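PDB 4MKX: inositol dehydrogenase from Lactobacillus casei, which probably oxidises scyllo-inositol with NAD as cofactor, as a sugar-alcohol dehydrogenase of the Gfo/Idh/MocA family with a Rossmann-fold domain. Local coordinates for residues A47-V52 and E67-F72; F92-I97 and K111-D116; I18-V23 and A43-A48; G104-S109 and A131-Q136. All coordinates share one frame; numbering follows the deposited sequence.

Interaction 1 (A47-V52 and E67-F72)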
loop_
_atom_site.group_PDB
_atom_site.type_symbol
_atom_site.label_atom_id
_atom_site.label_comp_id
_atom_site.label_asym_id
_atom_site.label_seq_id
_atom_site.Cartn_x
_atom_site.Cartn_y
_atom_site.Cartn_z
ATOM N N ALA A 47 -33.784 14.869 27.056
ATOM C CA ALA A 47 -34.452 13.774 27.744
ATOM C C ALA A 47 -33.886 12.426 27.323
ATOM O O ALA A 47 -33.356 12.282 26.218
ATOM C CB ALA A 47 -35.943 13.821 27.471
ATOM N N ALA A 48 -33.993 11.443 28.215
ATOM C CA ALA A 48 -33.583 10.074 27.920
ATOM C C ALA A 48 -34.619 9.108 28.483
ATOM O O ALA A 48 -35.197 9.364 29.548
ATOM C CB ALA A 48 -32.212 9.782 28.509
ATOM N N THR A 49 -34.863 8.015 27.761
ATOM C CA THR A 49 -35.743 6.942 28.234
ATOM C C THR A 49 -34.955 5.650 28.324
ATOM O O THR A 49 -34.254 5.282 27.383
ATOM C CB THR A 49 -36.914 6.701 27.271
ATOM O OG1 THR A 49 -37.771 7.846 27.258
ATOM C CG2 THR A 49 -37.732 5.472 27.689
ATOM N N SER A 50 -35.052 4.976 29.466
ATOM C CA SER A 50 -34.501 3.637 29.631
ATOM C C SER A 50 -35.156 2.981 30.835
ATOM O O SER A 50 -35.583 3.665 31.766
ATOM C CB SER A 50 -32.988 3.678 29.823
ATOM O OG SER A 50 -32.484 2.379 30.069
ATOM N N VAL A 51 -35.249 1.657 30.814
ATOM C CA VAL A 51 -35.818 0.934 31.943
ATOM C C VAL A 51 -34.690 0.217 32.691
ATOM O O VAL A 51 -34.919 -0.603 33.579
ATOM C CB VAL A 51 -36.964 -0.019 31.504
ATOM C CG1 VAL A 51 -36.422 -1.175 30.683
ATOM C CG2 VAL A 51 -37.763 -0.512 32.707
ATOM N N VAL A 52 -33.456 0.546 32.321
ATOM C CA VAL A 52 -32.317 0.220 33.170
ATOM C C VAL A 52 -31.884 1.494 33.903
ATOM O O VAL A 52 -31.422 2.450 33.280
ATOM C CB VAL A 52 -31.138 -0.396 32.392
ATOM C CG1 VAL A 52 -30.010 -0.743 33.346
ATOM C CG2 VAL A 52 -31.585 -1.644 31.653
ATOM N N GLU A 67 -34.474 15.617 31.906
ATOM C CA GLU A 67 -35.669 14.798 32.113
ATOM C C GLU A 67 -35.398 13.327 31.812
ATOM O O GLU A 67 -35.009 12.988 30.700
ATOM C CB GLU A 67 -36.799 15.291 31.212
ATOM C CG GLU A 67 -37.112 16.769 31.329
ATOM C CD GLU A 67 -38.205 17.203 30.377
ATOM O OE1 GLU A 67 -39.390 16.941 30.673
ATOM O OE2 GLU A 67 -37.887 17.811 29.333
ATOM N N VAL A 68 -35.592 12.452 32.793
ATOM C CA VAL A 68 -35.462 11.017 32.543
ATOM C C VAL A 68 -36.823 10.319 32.637
ATOM O O VAL A 68 -37.705 10.749 33.391
ATOM C CB VAL A 68 -34.436 10.346 33.478
ATOM C CG1 VAL A 68 -33.016 10.783 33.119
ATOM C CG2 VAL A 68 -34.741 10.670 34.925
ATOM N N PHE A 69 -36.989 9.259 31.850
ATOM C CA PHE A 69 -38.250 8.525 31.787
ATOM C C PHE A 69 -37.996 7.023 31.762
ATOM O O PHE A 69 -36.952 6.566 31.287
ATOM C CB PHE A 69 -39.044 8.936 30.548
ATOM C CG PHE A 69 -39.421 10.391 30.526
ATOM C CD1 PHE A 69 -38.549 11.346 30.010
ATOM C CD2 PHE A 69 -40.643 10.807 31.033
ATOM C CE1 PHE A 69 -38.897 12.686 29.993
ATOM C CE2 PHE A 69 -41.002 12.143 31.019
ATOM C CZ PHE A 69 -40.129 13.087 30.502
ATOM N N GLU A 70 -38.954 6.263 32.285
ATOM C CA GLU A 70 -38.895 4.807 32.255
ATOM C C GLU A 70 -39.725 4.281 31.091
ATOM O O GLU A 70 -39.600 3.118 30.701
ATOM C CB GLU A 70 -39.421 4.219 33.570
ATOM C CG GLU A 70 -38.526 4.441 34.784
ATOM C CD GLU A 70 -38.628 5.842 35.363
ATOM O OE1 GLU A 70 -39.725 6.449 35.298
ATOM O OE2 GLU A 70 -37.605 6.337 35.891
ATOM N N ASP A 71 -40.560 5.149 30.529
ATOM C CA ASP A 71 -41.493 4.760 29.478
ATOM C C ASP A 71 -41.394 5.699 28.284
ATOM O O ASP A 71 -41.429 6.916 28.454
ATOM C CB ASP A 71 -42.930 4.770 30.019
ATOM C CG ASP A 71 -43.948 4.431 28.958
ATOM O OD1 ASP A 71 -44.123 3.229 28.682
ATOM O OD2 ASP A 71 -44.566 5.355 28.383
ATOM N N PHE A 72 -41.267 5.143 27.076
ATOM C CA PHE A 72 -41.106 5.966 25.877
ATOM C C PHE A 72 -42.283 6.891 25.600
ATOM O O PHE A 72 -42.098 8.060 25.244
ATOM C CB PHE A 72 -40.821 5.099 24.645
ATOM C CG PHE A 72 -40.614 5.892 23.382
ATOM C CD1 PHE A 72 -39.367 6.434 23.088
ATOM C CD2 PHE A 72 -41.653 6.095 22.487
ATOM C CE1 PHE A 72 -39.169 7.167 21.932
ATOM C CE2 PHE A 72 -41.465 6.829 21.333
ATOM C CZ PHE A 72 -40.213 7.359 21.045
#
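The edge of the parallel Rossmann sheet is made here, where Thr49 on strand 43-49 lies against Phe69 on the outermost strand, 67-69. Three backbone hydrogen bonds zip the pair: Ala48 N to Glu67 O, Phe69 N to Ala48 O at 2.9 Å, and Ser50 N to Phe69 O. The short strand axes run 13° apart, and the two strands with helix 53-63 between them form a beta-alpha-beta unit. On the face that carries Ala47, Thr49 and Phe69, the Phe69 ring presents its edge to Ala47, with CE1 4.0 Å from Ala47 CB. Thr49 OG1 sits 3.7 Å from Phe69 CB; this hydroxyl is buried and has no hydrogen-bond partner. The methyl of Thr49, anti to the backbone N, reaches the start of helix 72-78, where Thr49 CG2 lies 3.6 Å from Phe72 N. A glycine in place of Thr49 would probably leave a gap between Phe69 CB and the Phe72 backbone. Beyond the strands, Ser50 OG accepts from Val52 N at 3.1 Å, an ST turn just ahead of helix 53-63, and also bonds to Glu55. At the other end, Glu67 OE2 is held by Gln46 NE2 and Asp80 N.

Interaction 2 (F92-I97 and K111-D116)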
loop_
_atom_site.group_PDB
_atom_site.type_symbol
_atom_site.label_atom_id
_atom_site.label_comp_id
_atom_site.label_asym_id
_atom_site.label_seq_id
_atom_site.Cartn_x
_atom_site.Cartn_y
_atom_site.Cartn_z
ATOM N N PHE A 92 -38.628 -2.724 18.715
ATOM C CA PHE A 92 -39.402 -1.597 19.250
ATOM C C PHE A 92 -39.446 -0.403 18.310
ATOM O O PHE A 92 -40.186 0.550 18.553
ATOM C CB PHE A 92 -38.820 -1.134 20.589
ATOM C CG PHE A 92 -38.864 -2.177 21.662
ATOM C CD1 PHE A 92 -40.012 -2.360 22.418
ATOM C CD2 PHE A 92 -37.761 -2.972 21.919
ATOM C CE1 PHE A 92 -40.056 -3.326 23.411
ATOM C CE2 PHE A 92 -37.799 -3.938 22.908
ATOM C CZ PHE A 92 -38.949 -4.113 23.656
ATOM N N HIS A 93 -38.641 -0.438 17.252
ATOM C CA HIS A 93 -38.521 0.716 16.359
ATOM C C HIS A 93 -39.854 1.203 15.793
ATOM O O HIS A 93 -40.168 2.377 15.901
ATOM C CB HIS A 93 -37.525 0.460 15.229
ATOM C CG HIS A 93 -36.109 0.377 15.692
ATOM N ND1 HIS A 93 -35.045 0.227 14.823
ATOM C CD2 HIS A 93 -35.578 0.401 16.936
ATOM C CE1 HIS A 93 -33.923 0.170 15.514
ATOM N NE2 HIS A 93 -34.215 0.271 16.799
ATOM N N LEU A 94 -40.637 0.308 15.200
ATOM C CA LEU A 94 -41.881 0.716 14.553
ATOM C C LEU A 94 -42.873 1.373 15.506
ATOM O O LEU A 94 -43.433 2.417 15.180
ATOM C CB LEU A 94 -42.548 -0.473 13.851
ATOM C CG LEU A 94 -41.702 -1.092 12.735
ATOM C CD1 LEU A 94 -42.425 -2.283 12.145
ATOM C CD2 LEU A 94 -41.445 -0.068 11.660
ATOM N N GLN A 95 -43.076 0.788 16.682
ATOM C CA GLN A 95 -44.074 1.333 17.607
ATOM C C GLN A 95 -43.614 2.673 18.176
ATOM O O GLN A 95 -44.434 3.573 18.408
ATOM C CB GLN A 95 -44.424 0.336 18.720
ATOM C CG GLN A 95 -43.319 0.063 19.735
ATOM C CD GLN A 95 -43.831 -0.682 20.960
ATOM O OE1 GLN A 95 -44.868 -1.344 20.911
ATOM N NE2 GLN A 95 -43.105 -0.572 22.067
ATOM N N GLN A 96 -42.302 2.824 18.360
ATOM C CA GLN A 96 -41.759 4.082 18.873
ATOM C C GLN A 96 -41.743 5.178 17.803
ATOM O O GLN A 96 -42.023 6.348 18.100
ATOM C CB GLN A 96 -40.388 3.861 19.521
ATOM C CG GLN A 96 -40.464 3.019 20.800
ATOM C CD GLN A 96 -39.116 2.620 21.347
ATOM O OE1 GLN A 96 -38.090 2.785 20.686
ATOM N NE2 GLN A 96 -39.107 2.079 22.560
ATOM N N ILE A 97 -41.431 4.804 16.565
ATOM C CA ILE A 97 -41.556 5.715 15.429
ATOM C C ILE A 97 -42.994 6.270 15.321
ATOM O O ILE A 97 -43.191 7.477 15.213
ATOM C CB ILE A 97 -41.162 5.028 14.107
ATOM C CG1 ILE A 97 -39.650 4.830 14.028
ATOM C CG2 ILE A 97 -41.586 5.864 12.919
ATOM C CD1 ILE A 97 -39.263 3.859 12.906
ATOM N N LYS A 111 -31.187 1.718 12.216
ATOM C CA LYS A 111 -31.583 0.543 11.455
ATOM C C LYS A 111 -31.789 -0.648 12.384
ATOM O O LYS A 111 -31.279 -0.666 13.507
ATOM C CB LYS A 111 -30.510 0.224 10.400
ATOM C CG LYS A 111 -29.132 -0.173 10.971
ATOM C CD LYS A 111 -29.017 -1.695 11.183
ATOM C CE LYS A 111 -27.771 -2.059 11.991
ATOM N NZ LYS A 111 -27.734 -3.509 12.332
ATOM N N PRO A 112 -32.560 -1.652 11.934
ATOM C CA PRO A 112 -33.413 -1.645 10.745
ATOM C C PRO A 112 -34.674 -0.897 11.108
ATOM O O PRO A 112 -34.888 -0.633 12.293
ATOM C CB PRO A 112 -33.755 -3.127 10.553
ATOM C CG PRO A 112 -33.724 -3.699 11.917
ATOM C CD PRO A 112 -32.661 -2.916 12.679
ATOM N N ILE A 113 -35.494 -0.550 10.130
ATOM C CA ILE A 113 -36.729 0.159 10.467
ATOM C C ILE A 113 -37.648 -0.730 11.301
ATOM O O ILE A 113 -38.339 -0.263 12.212
ATOM C CB ILE A 113 -37.434 0.703 9.199
ATOM C CG1 ILE A 113 -38.555 1.677 9.573
ATOM C CG2 ILE A 113 -37.952 -0.431 8.288
ATOM C CD1 ILE A 113 -39.056 2.474 8.392
ATOM N N GLY A 114 -37.633 -2.023 10.995
ATOM C CA GLY A 114 -38.481 -2.984 11.669
ATOM C C GLY A 114 -38.168 -4.359 11.114
ATOM O O GLY A 114 -37.279 -4.498 10.261
ATOM N N LEU A 115 -38.895 -5.370 11.582
ATOM C CA LEU A 115 -38.579 -6.759 11.252
ATOM C C LEU A 115 -39.662 -7.466 10.440
ATOM O O LEU A 115 -39.399 -8.478 9.775
ATOM C CB LEU A 115 -38.324 -7.539 12.539
ATOM C CG LEU A 115 -37.252 -6.903 13.418
ATOM C CD1 LEU A 115 -37.196 -7.577 14.766
ATOM C CD2 LEU A 115 -35.909 -6.976 12.724
ATOM N N ASP A 116 -40.877 -6.943 10.514
ATOM C CA ASP A 116 -42.030 -7.567 9.872
ATOM C C ASP A 116 -42.537 -6.671 8.757
ATOM O O ASP A 116 -42.878 -5.519 9.000
ATOM C CB ASP A 116 -43.139 -7.782 10.900
ATOM C CG ASP A 116 -44.415 -8.312 10.276
ATOM O OD1 ASP A 116 -44.511 -9.538 10.069
ATOM O OD2 ASP A 116 -45.315 -7.499 9.989
#
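His93, in the first turn of helix 93-102, makes the one hydrogen bond across this contact, from ND1 to Pro112 O at 2.7 Å. The acceptor lies at the ring edge, 15° out of the ring plane. The donor approaches nearly in line with the carbonyl bond, and the N-H...O angle is 153°. The ring's other nitrogen, NE2, is bonded to Ser88 O, so a backbone carbonyl engages each nitrogen and the ring's rotation is fixed from two sides.

Carbon-to-oxygen contacts without hydrogen bonding surround that link. His93 CE1 comes to 3.4 Å from Lys111 O. The carbonyl of Ile113 is buried among carbon atoms, its O 3.2 Å from His93 CB and equally near Leu94 CD2, and no hydrogen-bond partner is found for it. The segment 111-116 lies in the connection from strand 106-109 to helix 117-128 in the Rossmann domain, and it begins with a cis peptide bond before Pro112.

Apolar contacts complete the set. Ile113 CG1, anti to the backbone N (chi1 -168°), reaches both Leu94 CD2 and Ile97 CD1, the latter at 4.0 Å with the two isoleucine side chains crossing at about a right angle. Leu94 also rests on Gly114, its CG 3.9 Å from Gly114 CA. The place a beta carbon would take on Gly114 lies 2.6 Å from Leu94 CD1, so the close approach depends on the missing side chain. Ala119 and Thr123 of helix 117-128 meet Leu94 as well, and Asp116 caps that helix through Ala119 N.

Interaction 3 (I18-V23 and A43-A48)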
loop_
_atom_site.group_PDB
_atom_site.type_symbol
_atom_site.label_atom_id
_atom_site.label_comp_id
_atom_site.label_asym_id
_atom_site.label_seq_id
_atom_site.Cartn_x
_atom_site.Cartn_y
_atom_site.Cartn_z
ATOM N N ILE A 18 -32.515 22.616 18.799
ATOM C CA ILE A 18 -33.400 21.453 18.740
ATOM C C ILE A 18 -33.195 20.620 19.996
ATOM O O ILE A 18 -32.090 20.150 20.249
ATOM C CB ILE A 18 -33.083 20.578 17.514
ATOM C CG1 ILE A 18 -33.164 21.400 16.228
ATOM C CG2 ILE A 18 -34.020 19.369 17.450
ATOM C CD1 ILE A 18 -34.532 21.991 15.968
ATOM N N LYS A 19 -34.247 20.436 20.791
ATOM C CA LYS A 19 -34.130 19.610 21.991
ATOM C C LYS A 19 -34.488 18.176 21.627
ATOM O O LYS A 19 -35.524 17.931 21.019
ATOM C CB LYS A 19 -35.050 20.126 23.094
ATOM C CG LYS A 19 -34.627 21.476 23.636
ATOM C CD LYS A 19 -35.722 22.101 24.495
ATOM C CE LYS A 19 -35.328 23.503 24.934
ATOM N NZ LYS A 19 -36.498 24.426 24.934
ATOM N N ILE A 20 -33.628 17.238 22.003
ATOM C CA ILE A 20 -33.769 15.860 21.547
ATOM C C ILE A 20 -33.962 14.920 22.719
ATOM O O ILE A 20 -33.317 15.066 23.753
ATOM C CB ILE A 20 -32.510 15.440 20.751
ATOM C CG1 ILE A 20 -32.377 16.347 19.523
ATOM C CG2 ILE A 20 -32.578 13.964 20.343
ATOM C CD1 ILE A 20 -31.167 16.068 18.682
ATOM N N GLY A 21 -34.857 13.951 22.568
ATOM C CA GLY A 21 -34.945 12.882 23.544
ATOM C C GLY A 21 -34.458 11.594 22.918
ATOM O O GLY A 21 -34.679 11.365 21.735
ATOM N N ILE A 22 -33.793 10.761 23.710
ATOM C CA ILE A 22 -33.245 9.521 23.201
ATOM C C ILE A 22 -33.822 8.332 23.962
ATOM O O ILE A 22 -34.097 8.419 25.160
ATOM C CB ILE A 22 -31.688 9.519 23.253
ATOM C CG1 ILE A 22 -31.125 8.318 22.487
ATOM C CG2 ILE A 22 -31.171 9.525 24.694
ATOM C CD1 ILE A 22 -29.623 8.439 22.186
ATOM N N VAL A 23 -34.028 7.226 23.258
ATOM C CA VAL A 23 -34.360 5.971 23.907
ATOM C C VAL A 23 -33.343 4.947 23.432
ATOM O O VAL A 23 -33.013 4.903 22.245
ATOM C CB VAL A 23 -35.800 5.505 23.589
ATOM C CG1 VAL A 23 -36.037 5.376 22.073
ATOM C CG2 VAL A 23 -36.094 4.190 24.303
ATOM N N ALA A 43 -28.132 21.736 18.996
ATOM C CA ALA A 43 -28.862 20.627 19.584
ATOM C C ALA A 43 -28.580 20.521 21.068
ATOM O O ALA A 43 -27.502 20.883 21.546
ATOM C CB ALA A 43 -28.506 19.328 18.887
ATOM N N LYS A 44 -29.571 20.024 21.796
ATOM C CA LYS A 44 -29.437 19.784 23.215
ATOM C C LYS A 44 -30.023 18.415 23.510
ATOM O O LYS A 44 -31.112 18.100 23.035
ATOM C CB LYS A 44 -30.225 20.852 23.969
ATOM C CG LYS A 44 -30.289 20.661 25.464
ATOM C CD LYS A 44 -31.064 21.809 26.095
ATOM C CE LYS A 44 -31.269 21.597 27.587
ATOM N NZ LYS A 44 -29.986 21.344 28.293
ATOM N N LEU A 45 -29.310 17.597 24.279
ATOM C CA LEU A 45 -29.896 16.341 24.739
ATOM C C LEU A 45 -30.713 16.643 25.987
ATOM O O LEU A 45 -30.162 16.865 27.066
ATOM C CB LEU A 45 -28.827 15.286 25.027
ATOM C CG LEU A 45 -29.385 13.874 25.239
ATOM C CD1 LEU A 45 -30.001 13.353 23.961
ATOM C CD2 LEU A 45 -28.309 12.935 25.730
ATOM N N GLN A 46 -32.029 16.655 25.819
ATOM C CA GLN A 46 -32.950 17.135 26.842
ATOM C C GLN A 46 -33.498 15.999 27.697
ATOM O O GLN A 46 -33.657 16.135 28.914
ATOM C CB GLN A 46 -34.104 17.871 26.167
ATOM C CG GLN A 46 -35.245 18.225 27.108
ATOM C CD GLN A 46 -34.914 19.385 28.028
ATOM O OE1 GLN A 46 -33.886 20.043 27.876
ATOM N NE2 GLN A 46 -35.796 19.645 28.983
ATOM N N ALA A 47 -33.784 14.869 27.056
ATOM C CA ALA A 47 -34.452 13.774 27.744
ATOM C C ALA A 47 -33.886 12.426 27.323
ATOM O O ALA A 47 -33.356 12.282 26.218
ATOM C CB ALA A 47 -35.943 13.821 27.471
ATOM N N ALA A 48 -33.993 11.443 28.215
ATOM C CA ALA A 48 -33.583 10.074 27.920
ATOM C C ALA A 48 -34.619 9.108 28.483
ATOM O O ALA A 48 -35.197 9.364 29.548
ATOM C CB ALA A 48 -32.212 9.782 28.509
#
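Ile20 O takes two N-H groups at once, from Gln46 N at 2.9 Å and, weakly, from Ala47 N at 3.3 Å. This double acceptance marks a beta bulge: Ile20 pairs with Leu45, whereas Gly21 pairs with Ala47, so the register slips by one residue. The bonds before it, Lys44 N to Ile18 O and Ile20 N to Lys44 O, are those of an ordinary parallel pair. After it, Ile22 N reaches Ala47 O at 3.0 Å from above the carbonyl plane, 36° out of it.

Apolar side chains meet on the face of Ile20, Ile22 and Leu45. Ile22 CG2, set between the backbone N and the carbonyl carbon, is the branch that meets Leu45 CD1 at 4.1 Å and Ala48 CB at 4.0 Å. These strands, 18-23 and 43-49, with helix 27-38 between them, are the first beta-alpha-beta unit of the Rossmann fold; their short axes cross at -29°. The helix covers this apolar face through Ala33 and Ile36. On the side of Lys19, Gln46 turns its CB toward the neighbouring strand, 3.9 Å from Lys19 CB, and Lys19 NZ forms a salt bridge with Asp80. Ile22 also touches residues of a glycine-rich GxGxxG pattern, consistent with a dinucleotide-binding turn.

Interaction 4 (G104-S109 and A131-Q136)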
loop_
_atom_site.group_PDB
_atom_site.type_symbol
_atom_site.label_atom_id
_atom_site.label_comp_id
_atom_site.label_asym_id
_atom_site.label_seq_id
_atom_site.Cartn_x
_atom_site.Cartn_y
_atom_site.Cartn_z
ATOM N N GLY A 104 -46.132 14.527 17.345
ATOM C CA GLY A 104 -45.569 15.673 16.655
ATOM C C GLY A 104 -44.065 15.848 16.803
ATOM O O GLY A 104 -43.570 16.975 16.799
ATOM N N LYS A 105 -43.331 14.748 16.922
ATOM C CA LYS A 105 -41.871 14.841 17.050
ATOM C C LYS A 105 -41.175 14.342 15.790
ATOM O O LYS A 105 -41.605 13.356 15.178
ATOM C CB LYS A 105 -41.379 14.030 18.249
ATOM C CG LYS A 105 -42.157 14.272 19.536
ATOM C CD LYS A 105 -42.180 15.747 19.918
ATOM C CE LYS A 105 -42.937 15.960 21.225
ATOM N NZ LYS A 105 -43.118 17.408 21.552
ATOM N N HIS A 106 -40.107 15.036 15.404
ATOM C CA HIS A 106 -39.237 14.579 14.311
ATOM C C HIS A 106 -38.522 13.318 14.757
ATOM O O HIS A 106 -38.243 13.140 15.945
ATOM C CB HIS A 106 -38.220 15.663 13.966
ATOM C CG HIS A 106 -38.840 16.955 13.539
ATOM N ND1 HIS A 106 -39.263 17.185 12.249
ATOM C CD2 HIS A 106 -39.102 18.091 14.233
ATOM C CE1 HIS A 106 -39.767 18.406 12.166
ATOM N NE2 HIS A 106 -39.678 18.975 13.354
ATOM N N VAL A 107 -38.222 12.428 13.814
ATOM C CA VAL A 107 -37.719 11.117 14.187
ATOM C C VAL A 107 -36.444 10.707 13.452
ATOM O O VAL A 107 -36.403 10.710 12.221
ATOM C CB VAL A 107 -38.780 10.023 13.925
ATOM C CG1 VAL A 107 -38.194 8.642 14.213
ATOM C CG2 VAL A 107 -40.021 10.283 14.774
ATOM N N PHE A 108 -35.406 10.398 14.223
ATOM C CA PHE A 108 -34.263 9.648 13.716
ATOM C C PHE A 108 -34.380 8.243 14.281
ATOM O O PHE A 108 -34.503 8.062 15.501
ATOM C CB PHE A 108 -32.956 10.286 14.197
ATOM C CG PHE A 108 -31.712 9.517 13.792
ATOM C CD1 PHE A 108 -31.273 8.427 14.544
ATOM C CD2 PHE A 108 -30.976 9.907 12.687
ATOM C CE1 PHE A 108 -30.129 7.713 14.180
ATOM C CE2 PHE A 108 -29.823 9.203 12.317
ATOM C CZ PHE A 108 -29.406 8.105 13.074
ATOM N N SER A 109 -34.306 7.232 13.422
ATOM C CA SER A 109 -34.332 5.866 13.921
ATOM C C SER A 109 -33.104 5.120 13.454
ATOM O O SER A 109 -32.731 5.226 12.298
ATOM C CB SER A 109 -35.584 5.146 13.410
ATOM O OG SER A 109 -35.588 3.799 13.825
ATOM N N ALA A 131 -46.173 14.284 6.829
ATOM C CA ALA A 131 -45.178 14.708 5.850
ATOM C C ALA A 131 -44.404 15.956 6.280
ATOM O O ALA A 131 -43.329 16.247 5.745
ATOM C CB ALA A 131 -45.835 14.925 4.493
ATOM N N ASN A 132 -44.951 16.684 7.247
ATOM C CA ASN A 132 -44.306 17.888 7.760
ATOM C C ASN A 132 -43.234 17.595 8.813
ATOM O O ASN A 132 -42.556 18.508 9.293
ATOM C CB ASN A 132 -45.352 18.865 8.318
ATOM C CG ASN A 132 -46.072 18.326 9.551
ATOM O OD1 ASN A 132 -46.403 17.142 9.633
ATOM N ND2 ASN A 132 -46.323 19.204 10.512
ATOM N N LEU A 133 -43.092 16.325 9.185
ATOM C CA LEU A 133 -42.076 15.933 10.151
ATOM C C LEU A 133 -40.963 15.179 9.439
ATOM O O LEU A 133 -41.219 14.422 8.503
ATOM C CB LEU A 133 -42.676 15.068 11.254
ATOM C CG LEU A 133 -43.775 15.755 12.068
ATOM C CD1 LEU A 133 -44.471 14.766 12.988
ATOM C CD2 LEU A 133 -43.181 16.899 12.871
ATOM N N LYS A 134 -39.733 15.411 9.876
ATOM C CA LYS A 134 -38.581 14.727 9.315
ATOM C C LYS A 134 -38.523 13.292 9.811
ATOM O O LYS A 134 -38.760 13.029 10.991
ATOM C CB LYS A 134 -37.301 15.462 9.722
ATOM C CG LYS A 134 -37.230 16.896 9.225
ATOM C CD LYS A 134 -37.442 16.960 7.724
ATOM C CE LYS A 134 -37.588 18.395 7.252
ATOM N NZ LYS A 134 -38.195 18.471 5.892
ATOM N N PHE A 135 -38.185 12.361 8.919
ATOM C CA PHE A 135 -37.923 10.988 9.336
ATOM C C PHE A 135 -36.623 10.543 8.681
ATOM O O PHE A 135 -36.465 10.681 7.471
ATOM C CB PHE A 135 -39.058 10.041 8.925
ATOM C CG PHE A 135 -38.728 8.598 9.134
ATOM C CD1 PHE A 135 -38.781 8.036 10.402
ATOM C CD2 PHE A 135 -38.331 7.809 8.064
ATOM C CE1 PHE A 135 -38.443 6.703 10.602
ATOM C CE2 PHE A 135 -37.992 6.482 8.251
ATOM C CZ PHE A 135 -38.058 5.923 9.520
ATOM N N GLN A 136 -35.697 10.025 9.487
ATOM C CA GLN A 136 -34.381 9.647 8.982
ATOM C C GLN A 136 -33.941 8.318 9.573
ATOM O O GLN A 136 -34.014 8.112 10.790
ATOM C CB GLN A 136 -33.362 10.750 9.314
ATOM C CG GLN A 136 -31.984 10.546 8.686
ATOM C CD GLN A 136 -31.081 11.745 8.883
ATOM O OE1 GLN A 136 -31.542 12.887 8.927
ATOM N NE2 GLN A 136 -29.784 11.494 9.019
#
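His106 accepts a hydrogen bond from Lys134 N at ND1, 3.0 Å away and nearly straight at 172°. The donor lies in the ring plane, so the imidazole stands in for a backbone acceptor where the pairing of the strands begins. With CG anti to the carbonyl carbon, the His106 side chain runs beside that of Lys134. Backbone bonds continue the zipper: Val107 N to Lys134 O at 2.9 Å, Gln136 N to Val107 O, and Ser109 N to Gln136 O at 2.8 Å.

Leu133 CD2 sits over one face of the same ring in a CH-pi contact, offset toward the rim, 4.0 Å from the ring centroid of His106 and 18° off its normal. Leu133 CD1 packs on Gly104 CA at 3.9 Å. An alanine at His106 would probably leave Lys134 N without its acceptor and Leu133 CD2 without the ring it rests on.

Van der Waals contacts make up the rest. Val107 CG1 makes an apolar contact with the edge of the Phe135 ring at CD1, 3.9 Å away. Phe108 sets ring against amide, its CE2 4.0 Å from Gln136 NE2 and the planes 63° apart.

Strand 135-137 closes this border of the parallel sheet, joined to 106-109 through helix 117-128. Helix 93-102 packs on Val107 and Ser109, helix 304-319 on His106, Phe108 and Gln136, and strand 83-86 flanks 106-109 on its other side.

Overall arrangement
Interactions 1, 3 and 4 join neighbouring strands of one six-stranded parallel sheet, whereas interaction 2 joins a helix start to a connecting loop. Interaction 3 lies inside the sheet and is buried, as is interaction 2; interactions 1 and 4, at the two outermost strands, are only partly buried. Interactions 1 and 3 share strand 43-49 and lie side by side in the sheet, so the bulge in one adjoins the edge strand of the other. Interaction 4 adds a side-chain acceptor to the backbone ladder that all three sheet contacts use; interaction 2 relies on one side-chain bond and apolar packing. Interactions 2 and 4 meet where Ile97 and Ile113 pack on Phe135.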